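Local coordinates for DUF5625 domain-containing protein (Sulfurospirillum deleyianum, PDB 3NKG), which is of unknown function but belongs to a family grouped with the galactose-binding domain-like folds, many members of which bind carbohydrates, at residues Leu34-Ala39 against Arg133-Ile138; Ala16-Glu21 against Ile149-Ala154; Glu28-His33 against Ile167-Arg172. One frame throughout, in Å; residues are numbered along the deposited sequence. Where two conformers were deposited one is given.

Contact 1 (Leu34-Ala39 against Arg133-Ile138); sequences LILQFA and RDITTI
L34 and L36 pair with T136 and R133 in an antiparallel strand contact at one border of a four-stranded sheet, where strand 132-140 is the outermost strand and 30-38 its inner neighbour. A classic beta bulge interrupts the pairing: I135 and T136 both face L34. L34 O takes a bond from I135 N at 3.0 Å and a weak one from T136 N, while L34 N donates to T136 O at 2.8 Å. Beyond the bulge, L36 and R133 exchange two regular bonds.

Side by side on one face, L34 CD1 meets T136 CG2 at 3.7 Å. I135, with CD1 anti about its second torsion (chi2 159°), brings that methyl to 3.9 Å from L36 CG, the two side chains crossing obliquely. On the other face I35 CG2 rests against D134 OD1. R133 lays its CB near the F38 ring at 4.3 Å from CE1, then carries its guanidinium away to the carbonyls of L58, G125 and T96.

L34 goes on to touch I102 of strand 98-107 in the other sheet, and R133 touches V98 there; the three backbone carbonyls gripping R133 would probably stabilise its positive charge although the residue is buried.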
ATOM      1  N   LEU A  34       7.338  -0.519  -2.120  1.00 25.59           N
ATOM      2  CA  LEU A  34       6.044  -0.882  -2.682  1.00 23.91           C
ATOM      3  C   LEU A  34       4.984  -0.405  -1.698  1.00 25.82           C
ATOM      4  O   LEU A  34       5.037  -0.755  -0.526  1.00 20.51           O
ATOM      5  CB  LEU A  34       5.919  -2.396  -2.823  1.00 23.98           C
ATOM      6  CG  LEU A  34       7.022  -3.139  -3.566  1.00 27.71           C
ATOM      7  CD1 LEU A  34       6.556  -4.544  -3.874  1.00 27.20           C
ATOM      8  CD2 LEU A  34       7.379  -2.416  -4.847  1.00 28.87           C
ATOM      9  N   ILE A  35       4.031   0.400  -2.165  1.00 23.95           N
ATOM     10  CA  ILE A  35       3.066   1.008  -1.243  1.00 23.34           C
ATOM     11  C   ILE A  35       1.705   1.097  -1.890  1.00 19.26           C
ATOM     12  O   ILE A  35       1.570   0.940  -3.111  1.00 22.70           O
ATOM     13  CB  ILE A  35       3.476   2.456  -0.851  1.00 20.32           C
ATOM     14  CG1 ILE A  35       3.242   3.403  -2.021  1.00 27.20           C
ATOM     15  CG2 ILE A  35       4.958   2.527  -0.376  1.00 20.88           C
ATOM     16  CD1 ILE A  35       3.653   4.836  -1.762  1.00 29.00           C
ATOM     17  N   LEU A  36       0.690   1.358  -1.075  1.00 20.52           N
ATOM     18  CA  LEU A  36      -0.611   1.702  -1.610  1.00 18.48           C
ATOM     19  C   LEU A  36      -0.868   3.160  -1.296  1.00 20.96           C
ATOM     20  O   LEU A  36      -0.647   3.603  -0.152  1.00 25.89           O
ATOM     21  CB  LEU A  36      -1.711   0.842  -0.952  1.00 19.09           C
ATOM     22  CG  LEU A  36      -1.546  -0.662  -1.109  1.00 26.38           C
ATOM     23  CD1 LEU A  36      -2.632  -1.361  -0.325  1.00 26.94           C
ATOM     24  CD2 LEU A  36      -1.587  -1.044  -2.565  1.00 25.32           C
ATOM     25  N   GLN A  37      -1.371   3.900  -2.281  1.00 20.51           N
ATOM     26  CA  GLN A  37      -1.743   5.302  -2.102  1.00 28.60           C
ATOM     27  C   GLN A  37      -3.235   5.475  -2.314  1.00 29.35           C
ATOM     28  O   GLN A  37      -3.761   5.103  -3.378  1.00 24.41           O
ATOM     29  CB  GLN A  37      -1.014   6.189  -3.109  1.00 28.89           C
ATOM     30  CG  GLN A  37       0.500   6.145  -3.011  1.00 32.50           C
ATOM     31  CD  GLN A  37       1.161   7.100  -3.993  1.00 39.05           C
ATOM     32  OE1 GLN A  37       1.149   6.875  -5.206  1.00 36.98           O
ATOM     33  NE2 GLN A  37       1.722   8.180  -3.472  1.00 43.79           N
ATOM     34  N   PHE A  38      -3.897   6.049  -1.307  1.00 22.34           N
ATOM     35  CA  PHE A  38      -5.351   6.247  -1.305  1.00 22.13           C
ATOM     36  C   PHE A  38      -5.725   7.680  -1.669  1.00 26.51           C
ATOM     37  O   PHE A  38      -5.220   8.629  -1.067  1.00 28.04           O
ATOM     38  CB  PHE A  38      -5.902   5.952   0.091  1.00 22.75           C
ATOM     39  CG  PHE A  38      -5.738   4.532   0.502  1.00 24.47           C
ATOM     40  CD1 PHE A  38      -4.462   4.011   0.754  1.00 23.96           C
ATOM     41  CD2 PHE A  38      -6.843   3.690   0.565  1.00 26.12           C
ATOM     42  CE1 PHE A  38      -4.318   2.699   1.113  1.00 24.97           C
ATOM     43  CE2 PHE A  38      -6.709   2.390   0.922  1.00 22.01           C
ATOM     44  CZ  PHE A  38      -5.457   1.874   1.200  1.00 19.51           C
ATOM     45  N   ALA A  39      -6.609   7.840  -2.648  1.00 30.37           N
ATOM     46  CA  ALA A  39      -7.182   9.166  -2.941  1.00 31.64           C
ATOM     47  C   ALA A  39      -8.173   9.603  -1.869  1.00 30.33           C
ATOM     48  O   ALA A  39      -8.860   8.780  -1.261  1.00 27.01           O
ATOM     49  CB  ALA A  39      -7.842   9.181  -4.291  1.00 31.25           C
ATOM     50  N   ARG A 133      -0.258   3.339   2.636  1.00 24.70           N
ATOM     51  CA  ARG A 133       0.092   2.197   3.451  1.00 20.63           C
ATOM     52  C   ARG A 133       1.329   1.539   2.828  1.00 24.02           C
ATOM     53  O   ARG A 133       1.347   1.251   1.625  1.00 23.58           O
ATOM     54  CB  ARG A 133      -1.051   1.209   3.550  1.00 19.18           C
ATOM     55  CG  ARG A 133      -0.553  -0.060   4.212  1.00 31.73           C
ATOM     56  CD  ARG A 133      -1.624  -0.912   4.660  1.00 28.95           C
ATOM     57  NE  ARG A 133      -2.397  -0.377   5.788  1.00 20.32           N
ATOM     58  CZ  ARG A 133      -3.558  -0.912   6.139  1.00 25.58           C
ATOM     59  NH1 ARG A 133      -4.028  -1.942   5.419  1.00 20.38           N
ATOM     60  NH2 ARG A 133      -4.257  -0.429   7.166  1.00 20.79           N
ATOM     61  N   ASP A 134       2.369   1.372   3.640  1.00 22.61           N
ATOM     62  CA  ASP A 134       3.638   0.799   3.211  1.00 23.60           C
ATOM     63  C   ASP A 134       3.512  -0.730   3.236  1.00 36.88           C
ATOM     64  O   ASP A 134       3.108  -1.303   4.250  1.00 46.10           O
ATOM     65  CB  ASP A 134       4.763   1.283   4.132  1.00 28.70           C
ATOM     66  CG  ASP A 134       5.173   2.755   3.858  1.00 45.00           C
ATOM     67  OD1 ASP A 134       4.728   3.311   2.831  1.00 44.88           O
ATOM     68  OD2 ASP A 134       5.935   3.356   4.660  1.00 43.08           O
ATOM     69  N   ILE A 135       3.818  -1.389   2.118  1.00 25.98           N
ATOM     70  CA  ILE A 135       3.732  -2.850   2.041  1.00 20.44           C
ATOM     71  C   ILE A 135       5.090  -3.492   2.320  1.00 23.30           C
ATOM     72  O   ILE A 135       5.256  -4.271   3.275  1.00 23.69           O
ATOM     73  CB  ILE A 135       3.271  -3.340   0.654  1.00 25.83           C
ATOM     74  CG1 ILE A 135       1.913  -2.771   0.259  1.00 27.87           C
ATOM     75  CG2 ILE A 135       3.199  -4.849   0.618  1.00 30.38           C
ATOM     76  CD1 ILE A 135       1.654  -2.815  -1.253  1.00 26.06           C
ATOM     77  N   THR A 136       6.066  -3.184   1.474  1.00 25.59           N
ATOM     78  CA  THR A 136       7.401  -3.754   1.644  1.00 25.46           C
ATOM     79  C   THR A 136       8.446  -2.931   0.867  1.00 23.02           C
ATOM     80  O   THR A 136       8.107  -2.021   0.101  1.00 23.34           O
ATOM     81  CB  THR A 136       7.440  -5.266   1.216  1.00 27.25           C
ATOM     82  OG1 THR A 136       8.659  -5.883   1.660  1.00 23.84           O
ATOM     83  CG2 THR A 136       7.315  -5.419  -0.308  1.00 28.55           C
ATOM     84  N   THR A 137       9.711  -3.237   1.120  1.00 23.93           N
ATOM     85  CA  THR A 137      10.827  -2.675   0.358  1.00 28.55           C
ATOM     86  C   THR A 137      11.601  -3.850  -0.230  1.00 31.70           C
ATOM     87  O   THR A 137      11.914  -4.805   0.486  1.00 33.24           O
ATOM     88  CB  THR A 137      11.751  -1.876   1.280  1.00 32.81           C
ATOM     89  OG1 THR A 137      10.997  -0.856   1.946  1.00 29.27           O
ATOM     90  CG2 THR A 137      12.897  -1.225   0.489  1.00 35.17           C
ATOM     91  N   ILE A 138      11.914  -3.784  -1.521  0.69 23.58           N
ATOM     92  CA  ILE A 138      12.547  -4.901  -2.209  0.69 22.36           C
ATOM     93  C   ILE A 138      13.726  -4.422  -3.084  0.69 26.26           C
ATOM     94  O   ILE A 138      13.635  -3.389  -3.777  0.69 23.50           O
ATOM     95  CB  ILE A 138      11.521  -5.655  -3.089  0.69 19.37           C
ATOM     96  CG1 ILE A 138      12.175  -6.843  -3.799  0.69 27.57           C
ATOM     97  CG2 ILE A 138      10.945  -4.727  -4.132  0.69 18.85           C
ATOM     98  CD1 ILE A 138      11.204  -7.590  -4.727  0.69 28.19           C
TER

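Contact 2 (Ala16-Glu21 against Ile149-Ala154); sequences AGSVVE and IENIEA
V19 covers one face of the E150 carboxylate: its CG2 lies almost straight above CD at 4.0 Å. G17 CA approaches the carboxylate at OE2, 3.7 Å away and tilted to the same side as V19. Water 1 also comes from that side, well out of the carboxylate plane, donating to OE2 and to G17 O and so tying the acid to the backbone across the gap. At the amide of N151, S18 OG, in one of its two conformers, lies near CB rather than the amide itself, and is hydrogen-bonded to D12 O. N151 ND2 binds E153 O at 2.7 Å, that oxygen standing tilted from the amide plane, and also Q15 O.

The two groups leave opposite faces of an antiparallel pairing at the margin of the second four-stranded sheet, with 18-26 outermost and 143-151 next to it, consistent with a galactose-binding-like beta sandwich. V20 and I149 form a hydrogen-bonded pair, at 2.9 Å from V20 N to I149 O and 2.8 Å from I149 N to V20 O. V19 and E150 form the adjoining non-hydrogen-bonded pair. In E150, CG is anti to the backbone N (chi1 170°), and the extended chain beyond it brings the carboxylate to V19 and G17. An alanine here would keep CB against V19 CG2, but water 1 would probably lose one of its two acceptors and that methyl its carboxylate neighbour.

N151 N donates to S18 O at 2.8 Å, and water 2 gives its two hydrogens to S18 O and I149 O. V20 and I149 share the face turned toward I9 of strand 7-11, in the other sheet. Where the pairing frays, G17 N makes a weak, bent bond to N151 O and A16 CB packs against I152 O.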
ATOM      1  N   ALA A  16     -13.084  -8.790  -3.963  1.00 23.36           N
ATOM      2  CA  ALA A  16     -12.220  -9.946  -3.666  1.00 24.74           C
ATOM      3  C   ALA A  16     -11.671 -10.538  -4.954  1.00 30.45           C
ATOM      4  O   ALA A  16     -12.393 -10.630  -5.945  1.00 31.50           O
ATOM      5  CB  ALA A  16     -12.988 -11.013  -2.852  1.00 24.81           C
ATOM      6  N   GLY A  17     -10.388 -10.911  -4.964  1.00 31.21           N
ATOM      7  CA  GLY A  17      -9.808 -11.553  -6.139  1.00 29.57           C
ATOM      8  C   GLY A  17      -9.528 -10.649  -7.332  1.00 33.71           C
ATOM      9  O   GLY A  17      -9.195 -11.129  -8.422  1.00 33.60           O
ATOM     10  N   SER A  18      -9.645  -9.336  -7.138  0.71 28.55           N
ATOM     11  CA  SER A  18      -9.310  -8.404  -8.207  0.71 28.34           C
ATOM     12  C   SER A  18      -7.808  -8.487  -8.488  0.71 30.49           C
ATOM     13  O   SER A  18      -6.988  -8.358  -7.571  0.71 26.53           O
ATOM     14  CB  SER A  18      -9.727  -6.969  -7.862  0.71 28.18           C
ATOM     15  OG  SER A  18      -8.826  -6.350  -6.959  0.71 28.96           O
ATOM     16  N   VAL A  19      -7.461  -8.704  -9.758  1.00 27.94           N
ATOM     17  CA  VAL A  19      -6.065  -8.844 -10.186  1.00 27.33           C
ATOM     18  C   VAL A  19      -5.698  -7.784 -11.225  1.00 35.07           C
ATOM     19  O   VAL A  19      -6.496  -7.501 -12.117  1.00 32.86           O
ATOM     20  CB  VAL A  19      -5.817 -10.238 -10.811  1.00 28.28           C
ATOM     21  CG1 VAL A  19      -4.371 -10.354 -11.410  1.00 27.49           C
ATOM     22  CG2 VAL A  19      -6.072 -11.326  -9.786  1.00 28.59           C
ATOM     23  N   VAL A  20      -4.504  -7.196 -11.088  1.00 28.85           N
ATOM     24  CA  VAL A  20      -3.932  -6.351 -12.117  1.00 30.61           C
ATOM     25  C   VAL A  20      -2.499  -6.791 -12.407  1.00 33.92           C
ATOM     26  O   VAL A  20      -1.749  -7.134 -11.502  1.00 27.10           O
ATOM     27  CB  VAL A  20      -3.941  -4.870 -11.699  1.00 31.29           C
ATOM     28  CG1 VAL A  20      -3.296  -4.024 -12.784  1.00 38.18           C
ATOM     29  CG2 VAL A  20      -5.356  -4.421 -11.464  1.00 37.04           C
ATOM     30  N   GLU A  21      -2.125  -6.795 -13.684  1.00 35.72           N
ATOM     31  CA  GLU A  21      -0.802  -7.250 -14.089  1.00 38.39           C
ATOM     32  C   GLU A  21      -0.153  -6.192 -14.987  1.00 38.93           C
ATOM     33  O   GLU A  21      -0.743  -5.783 -15.981  1.00 42.53           O
ATOM     34  CB  GLU A  21      -0.950  -8.584 -14.828  1.00 37.65           C
ATOM     35  CG  GLU A  21       0.304  -9.382 -15.020  1.00 46.23           C
ATOM     36  CD  GLU A  21       0.010 -10.791 -15.528  1.00 55.08           C
ATOM     37  OE1 GLU A  21      -0.594 -11.586 -14.772  1.00 59.00           O
ATOM     38  OE2 GLU A  21       0.392 -11.109 -16.675  1.00 54.76           O
ATOM     39  N   ILE A 149      -0.623  -8.043  -9.105  1.00 23.87           N
ATOM     40  CA  ILE A 149      -1.099  -7.607  -7.797  1.00 22.63           C
ATOM     41  C   ILE A 149      -2.555  -8.025  -7.648  1.00 24.17           C
ATOM     42  O   ILE A 149      -3.391  -7.668  -8.474  1.00 26.63           O
ATOM     43  CB  ILE A 149      -0.982  -6.079  -7.587  1.00 20.45           C
ATOM     44  CG1 ILE A 149       0.457  -5.604  -7.793  1.00 28.66           C
ATOM     45  CG2 ILE A 149      -1.472  -5.703  -6.143  1.00 18.73           C
ATOM     46  CD1 ILE A 149       0.765  -5.106  -9.205  1.00 32.84           C
ATOM     47  N   GLU A 150      -2.832  -8.807  -6.608  1.00 18.11           N
ATOM     48  CA  GLU A 150      -4.156  -9.333  -6.364  1.00 16.47           C
ATOM     49  C   GLU A 150      -4.642  -8.869  -4.996  1.00 24.47           C
ATOM     50  O   GLU A 150      -3.953  -9.032  -3.983  1.00 23.39           O
ATOM     51  CB  GLU A 150      -4.153 -10.869  -6.430  1.00 20.42           C
ATOM     52  CG  GLU A 150      -5.467 -11.508  -5.931  1.00 25.33           C
ATOM     53  CD  GLU A 150      -5.599 -13.018  -6.234  1.00 40.95           C
ATOM     54  OE1 GLU A 150      -4.623 -13.641  -6.707  1.00 36.95           O
ATOM     55  OE2 GLU A 150      -6.701 -13.585  -6.004  1.00 44.01           O
ATOM     56  N   ASN A 151      -5.818  -8.254  -4.990  1.00 23.65           N
ATOM     57  CA  ASN A 151      -6.512  -7.901  -3.760  1.00 27.02           C
ATOM     58  C   ASN A 151      -7.327  -9.106  -3.292  1.00 22.43           C
ATOM     59  O   ASN A 151      -8.249  -9.561  -3.983  1.00 23.80           O
ATOM     60  CB  ASN A 151      -7.419  -6.681  -3.979  1.00 20.68           C
ATOM     61  CG  ASN A 151      -8.236  -6.346  -2.759  1.00 26.16           C
ATOM     62  OD1 ASN A 151      -7.689  -6.025  -1.692  1.00 26.63           O
ATOM     63  ND2 ASN A 151      -9.560  -6.438  -2.893  1.00 24.49           N
ATOM     64  N   ILE A 152      -6.984  -9.647  -2.127  1.00 22.14           N
ATOM     65  CA  ILE A 152      -7.630 -10.880  -1.657  1.00 19.34           C
ATOM     66  C   ILE A 152      -9.061 -10.672  -1.111  1.00 29.52           C
ATOM     67  O   ILE A 152      -9.985 -11.414  -1.470  1.00 28.68           O
ATOM     68  CB  ILE A 152      -6.750 -11.632  -0.611  1.00 28.11           C
ATOM     69  CG1 ILE A 152      -5.357 -11.912  -1.192  1.00 31.70           C
ATOM     70  CG2 ILE A 152      -7.406 -12.936  -0.161  1.00 31.70           C
ATOM     71  CD1 ILE A 152      -5.369 -12.865  -2.380  1.00 28.05           C
ATOM     72  N   GLU A 153      -9.251  -9.672  -0.255  1.00 26.11           N
ATOM     73  CA  GLU A 153     -10.565  -9.458   0.371  1.00 28.76           C
ATOM     74  C   GLU A 153     -11.299  -8.229  -0.156  1.00 25.82           C
ATOM     75  O   GLU A 153     -10.676  -7.239  -0.565  1.00 26.45           O
ATOM     76  CB  GLU A 153     -10.448  -9.300   1.894  1.00 31.54           C
ATOM     77  CG  GLU A 153      -9.887 -10.490   2.647  1.00 42.87           C
ATOM     78  CD  GLU A 153      -9.850 -10.236   4.161  1.00 54.21           C
ATOM     79  OE1 GLU A 153     -10.576  -9.323   4.652  1.00 45.05           O
ATOM     80  OE2 GLU A 153      -9.093 -10.953   4.855  1.00 63.84           O
ATOM     81  N   ALA A 154     -12.628  -8.280  -0.073  1.00 22.36           N
ATOM     82  CA  ALA A 154     -13.489  -7.159  -0.459  1.00 26.24           C
ATOM     83  C   ALA A 154     -13.618  -6.159   0.697  1.00 28.12           C
ATOM     84  O   ALA A 154     -13.918  -6.560   1.825  1.00 29.35           O
ATOM     85  CB  ALA A 154     -14.874  -7.690  -0.835  1.00 25.73           C
TER
HETATM   86  O   HOH W   1      -8.645 -13.836  -8.464  1.00 46.13           O
HETATM   87  O   HOH W   2      -5.490  -5.799  -7.770  1.00 34.91           O

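Contact 3 (Glu28-His33 against Ile167-Arg172); sequences ESWSYH and IYINKR
S31 and N170 carry the polar side of this antiparallel pairing of strands 30-38 and 163-169. N170 reaches S31 twice, its backbone N giving a nearly straight bond to S31 O at 2.9 Å and ND2 donating to S31 OG, also at 2.9 Å. S31 OG sits between its own backbone N and carbonyl carbon (chi1 60°), on the side where the amide arrives. W30 uses its indole N-H as well: NE1 meets N170 O at 3.0 Å, the oxygen lying in the ring plane. H33 and Y168 close a hydrogen-bonded pair through H33 N to Y168 O and Y168 N to H33 O. N170 OD1 accepts from R172 N in an Asx turn, although R172 is poorly ordered.

CH-pi contacts make up the second group. I169 CG1 stands over a face of the Y32 ring, 4.2 Å from its centroid, while Y32 OH is held by E28 O. H33 CB covers a face of the Y168 ring at 4.0 Å from the centroid, and N170 CB in turn lies over a face of the H33 imidazole, 3.8 Å from its centroid. The H33 and Y168 rings are inclined at 59° to each other.

Apolar packing completes the contact. I169 CG1 also touches W30 CD1, and I167 CG2 lies against Y32 CB.

Y32 and I167 continue inward onto I26 and V24 of strand 18-26 in the facing sheet, whereas H33 ND1 bonds T137 OG1 of strand 132-140, on the other flank of strand 30-38.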
ATOM      1  N   GLU A  28      17.435   1.312 -12.426  1.00 38.55           N
ATOM      2  CA  GLU A  28      18.592   1.360 -11.550  1.00 35.83           C
ATOM      3  C   GLU A  28      18.521   0.194 -10.590  1.00 41.54           C
ATOM      4  O   GLU A  28      17.463  -0.058  -9.978  1.00 40.36           O
ATOM      5  CB  GLU A  28      18.612   2.690 -10.778  1.00 48.07           C
ATOM      6  CG  GLU A  28      19.914   3.003 -10.022  1.00 62.21           C
ATOM      7  CD  GLU A  28      19.893   4.369  -9.308  1.00 72.54           C
ATOM      8  OE1 GLU A  28      19.230   5.310  -9.808  1.00 72.53           O
ATOM      9  OE2 GLU A  28      20.546   4.500  -8.245  1.00 75.75           O
ATOM     10  N   SER A  29      19.631  -0.529 -10.461  1.00 31.57           N
ATOM     11  CA  SER A  29      19.723  -1.563  -9.444  1.00 36.15           C
ATOM     12  C   SER A  29      19.745  -0.879  -8.082  1.00 36.15           C
ATOM     13  O   SER A  29      20.740  -0.250  -7.709  1.00 39.14           O
ATOM     14  CB  SER A  29      20.987  -2.418  -9.642  1.00 35.36           C
ATOM     15  OG  SER A  29      20.934  -3.096 -10.886  1.00 38.90           O
ATOM     16  N   TRP A  30      18.647  -0.993  -7.343  1.00 24.39           N
ATOM     17  CA  TRP A  30      18.567  -0.375  -6.023  1.00 31.21           C
ATOM     18  C   TRP A  30      17.417  -1.012  -5.231  1.00 30.51           C
ATOM     19  O   TRP A  30      16.848  -2.037  -5.650  1.00 28.90           O
ATOM     20  CB  TRP A  30      18.330   1.126  -6.187  1.00 32.71           C
ATOM     21  CG  TRP A  30      18.817   1.948  -5.054  1.00 38.54           C
ATOM     22  CD1 TRP A  30      18.060   2.537  -4.085  1.00 41.64           C
ATOM     23  CD2 TRP A  30      20.180   2.282  -4.761  1.00 47.57           C
ATOM     24  NE1 TRP A  30      18.866   3.220  -3.208  1.00 45.02           N
ATOM     25  CE2 TRP A  30      20.167   3.077  -3.597  1.00 47.49           C
ATOM     26  CE3 TRP A  30      21.403   1.990  -5.381  1.00 46.75           C
ATOM     27  CZ2 TRP A  30      21.343   3.590  -3.035  1.00 50.45           C
ATOM     28  CZ3 TRP A  30      22.568   2.498  -4.815  1.00 51.77           C
ATOM     29  CH2 TRP A  30      22.528   3.286  -3.651  1.00 50.60           C
ATOM     30  N   SER A  31      17.070  -0.427  -4.086  1.00 24.82           N
ATOM     31  CA  SER A  31      15.917  -0.924  -3.351  1.00 30.87           C
ATOM     32  C   SER A  31      14.744  -0.005  -3.649  1.00 31.91           C
ATOM     33  O   SER A  31      14.942   1.199  -3.922  1.00 31.23           O
ATOM     34  CB  SER A  31      16.174  -1.008  -1.835  1.00 41.39           C
ATOM     35  OG  SER A  31      16.502   0.253  -1.277  1.00 41.54           O
ATOM     36  N   TYR A  32      13.545  -0.584  -3.610  1.00 28.64           N
ATOM     37  CA  TYR A  32      12.315   0.105  -3.993  1.00 27.89           C
ATOM     38  C   TYR A  32      11.222  -0.141  -3.000  1.00 22.11           C
ATOM     39  O   TYR A  32      10.975  -1.273  -2.597  1.00 23.20           O
ATOM     40  CB  TYR A  32      11.800  -0.382  -5.349  1.00 27.19           C
ATOM     41  CG  TYR A  32      12.683   0.044  -6.473  1.00 28.95           C
ATOM     42  CD1 TYR A  32      13.854  -0.647  -6.758  1.00 24.11           C
ATOM     43  CD2 TYR A  32      12.374   1.171  -7.228  1.00 33.63           C
ATOM     44  CE1 TYR A  32      14.697  -0.229  -7.801  1.00 31.22           C
ATOM     45  CE2 TYR A  32      13.188   1.583  -8.253  1.00 30.40           C
ATOM     46  CZ  TYR A  32      14.358   0.886  -8.536  1.00 29.97           C
ATOM     47  OH  TYR A  32      15.167   1.312  -9.571  1.00 37.51           O
ATOM     48  N   HIS A  33      10.519   0.922  -2.651  1.00 23.88           N
ATOM     49  CA  HIS A  33       9.345   0.788  -1.817  1.00 23.23           C
ATOM     50  C   HIS A  33       8.143   0.400  -2.659  1.00 24.31           C
ATOM     51  O   HIS A  33       7.940   0.950  -3.751  1.00 25.27           O
ATOM     52  CB  HIS A  33       9.032   2.118  -1.127  1.00 27.45           C
ATOM     53  CG  HIS A  33      10.113   2.590  -0.216  1.00 32.26           C
ATOM     54  ND1 HIS A  33      10.710   1.764   0.715  1.00 35.57           N
ATOM     55  CD2 HIS A  33      10.707   3.801  -0.090  1.00 27.13           C
ATOM     56  CE1 HIS A  33      11.631   2.447   1.375  1.00 36.39           C
ATOM     57  NE2 HIS A  33      11.654   3.683   0.901  1.00 37.50           N
ATOM     58  N   ILE A 167       5.336   1.819  -7.002  1.00 24.55           N
ATOM     59  CA  ILE A 167       6.743   1.456  -6.804  1.00 26.59           C
ATOM     60  C   ILE A 167       7.581   2.708  -6.945  1.00 30.07           C
ATOM     61  O   ILE A 167       7.541   3.391  -7.985  1.00 28.92           O
ATOM     62  CB  ILE A 167       7.209   0.421  -7.854  1.00 27.04           C
ATOM     63  CG1 ILE A 167       6.260  -0.769  -7.883  1.00 34.07           C
ATOM     64  CG2 ILE A 167       8.652  -0.078  -7.575  1.00 29.18           C
ATOM     65  CD1 ILE A 167       6.211  -1.479  -9.203  1.00 41.66           C
ATOM     66  N   TYR A 168       8.327   3.050  -5.905  1.00 29.38           N
ATOM     67  CA  TYR A 168       9.273   4.149  -6.056  1.00 27.83           C
ATOM     68  C   TYR A 168      10.612   3.858  -5.369  1.00 29.09           C
ATOM     69  O   TYR A 168      10.699   3.045  -4.442  1.00 28.19           O
ATOM     70  CB  TYR A 168       8.662   5.491  -5.614  1.00 37.28           C
ATOM     71  CG  TYR A 168       8.491   5.639  -4.119  1.00 35.30           C
ATOM     72  CD1 TYR A 168       9.367   6.415  -3.378  1.00 38.30           C
ATOM     73  CD2 TYR A 168       7.454   5.008  -3.451  1.00 35.95           C
ATOM     74  CE1 TYR A 168       9.219   6.556  -1.996  1.00 39.10           C
ATOM     75  CE2 TYR A 168       7.305   5.133  -2.074  1.00 41.13           C
ATOM     76  CZ  TYR A 168       8.188   5.914  -1.353  1.00 42.59           C
ATOM     77  OH  TYR A 168       8.045   6.044   0.018  1.00 47.80           O
ATOM     78  N   ILE A 169      11.662   4.522  -5.836  1.00 29.63           N
ATOM     79  CA  ILE A 169      13.006   4.174  -5.410  1.00 29.51           C
ATOM     80  C   ILE A 169      13.187   4.593  -3.961  1.00 31.41           C
ATOM     81  O   ILE A 169      12.657   5.619  -3.547  1.00 31.40           O
ATOM     82  CB  ILE A 169      14.070   4.828  -6.324  1.00 30.32           C
ATOM     83  CG1 ILE A 169      15.378   4.033  -6.286  1.00 31.42           C
ATOM     84  CG2 ILE A 169      14.272   6.285  -5.947  1.00 35.21           C
ATOM     85  CD1 ILE A 169      16.417   4.506  -7.274  1.00 32.75           C
ATOM     86  N   ASN A 170      13.881   3.770  -3.179  1.00 29.40           N
ATOM     87  CA  ASN A 170      14.177   4.093  -1.786  1.00 31.06           C
ATOM     88  C   ASN A 170      15.422   4.991  -1.689  1.00 40.04           C
ATOM     89  O   ASN A 170      16.533   4.524  -1.888  1.00 35.08           O
ATOM     90  CB  ASN A 170      14.395   2.802  -1.006  1.00 34.89           C
ATOM     91  CG  ASN A 170      14.975   3.036   0.382  1.00 39.55           C
ATOM     92  OD1 ASN A 170      14.799   4.103   0.980  1.00 34.09           O
ATOM     93  ND2 ASN A 170      15.666   2.020   0.908  1.00 33.95           N
ATOM     94  N   LYS A 171      15.243   6.275  -1.382  1.00 51.59           N
ATOM     95  CA  LYS A 171      16.379   7.211  -1.343  1.00 62.49           C
ATOM     96  C   LYS A 171      17.181   7.237  -0.027  1.00 74.73           C
ATOM     97  O   LYS A 171      17.940   8.171   0.209  1.00 79.02           O
ATOM     98  CB  LYS A 171      15.942   8.642  -1.690  1.00 59.22           C
ATOM     99  CG  LYS A 171      15.504   8.866  -3.129  1.00 67.66           C
ATOM    100  CD  LYS A 171      16.640   8.677  -4.142  1.00 74.39           C
ATOM    101  CE  LYS A 171      16.413   9.540  -5.396  1.00 72.39           C
ATOM    102  NZ  LYS A 171      17.003   8.959  -6.640  1.00 69.70           N
ATOM    103  N   ARG A 172      17.029   6.235   0.830  1.00 80.45           N
ATOM    104  CA  ARG A 172      17.902   6.161   1.998  1.00 86.31           C
ATOM    105  C   ARG A 172      17.995   4.753   2.565  1.00 91.08           C
ATOM    106  O   ARG A 172      18.617   4.526   3.603  1.00 94.37           O
ATOM    107  CB  ARG A 172      17.458   7.149   3.077  1.00 88.38           C
ATOM    108  CG  ARG A 172      16.578   6.556   4.158  1.00 92.02           C
ATOM    109  CD  ARG A 172      17.254   6.655   5.528  1.00 94.01           C
ATOM    110  NE  ARG A 172      17.523   8.040   5.925  1.00 93.10           N
ATOM    111  CZ  ARG A 172      18.064   8.394   7.088  1.00 90.46           C
ATOM    112  NH1 ARG A 172      18.397   7.466   7.976  1.00 93.25           N
ATOM    113  NH2 ARG A 172      18.278   9.675   7.369  1.00 83.45           N
TER
HETATM  114  O   HOH W   3      12.594   6.747   0.261  1.00 45.36           O

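In the fold
Contacts 1 and 3 belong to one four-stranded sheet and share strand 30-38, which pairs with 163-169 on one side and 132-140 on the other; their centres are about 12 Å apart and they touch, with I138 O and Y32 N probably hydrogen-bonded. Contact 2 lies in the other four-stranded sheet, its centre about 15 Å from that of contact 1 and about 24 Å from that of contact 3. Along the chain, contact 1 is nested within the loops closed by both others, whereas contacts 2 and 3 alternate. Consecutive strands 18-26 and 30-38 fall in different sheets, as do 132-140 and 143-151, so the chain crosses between sheets and the long-range pairings complete each one.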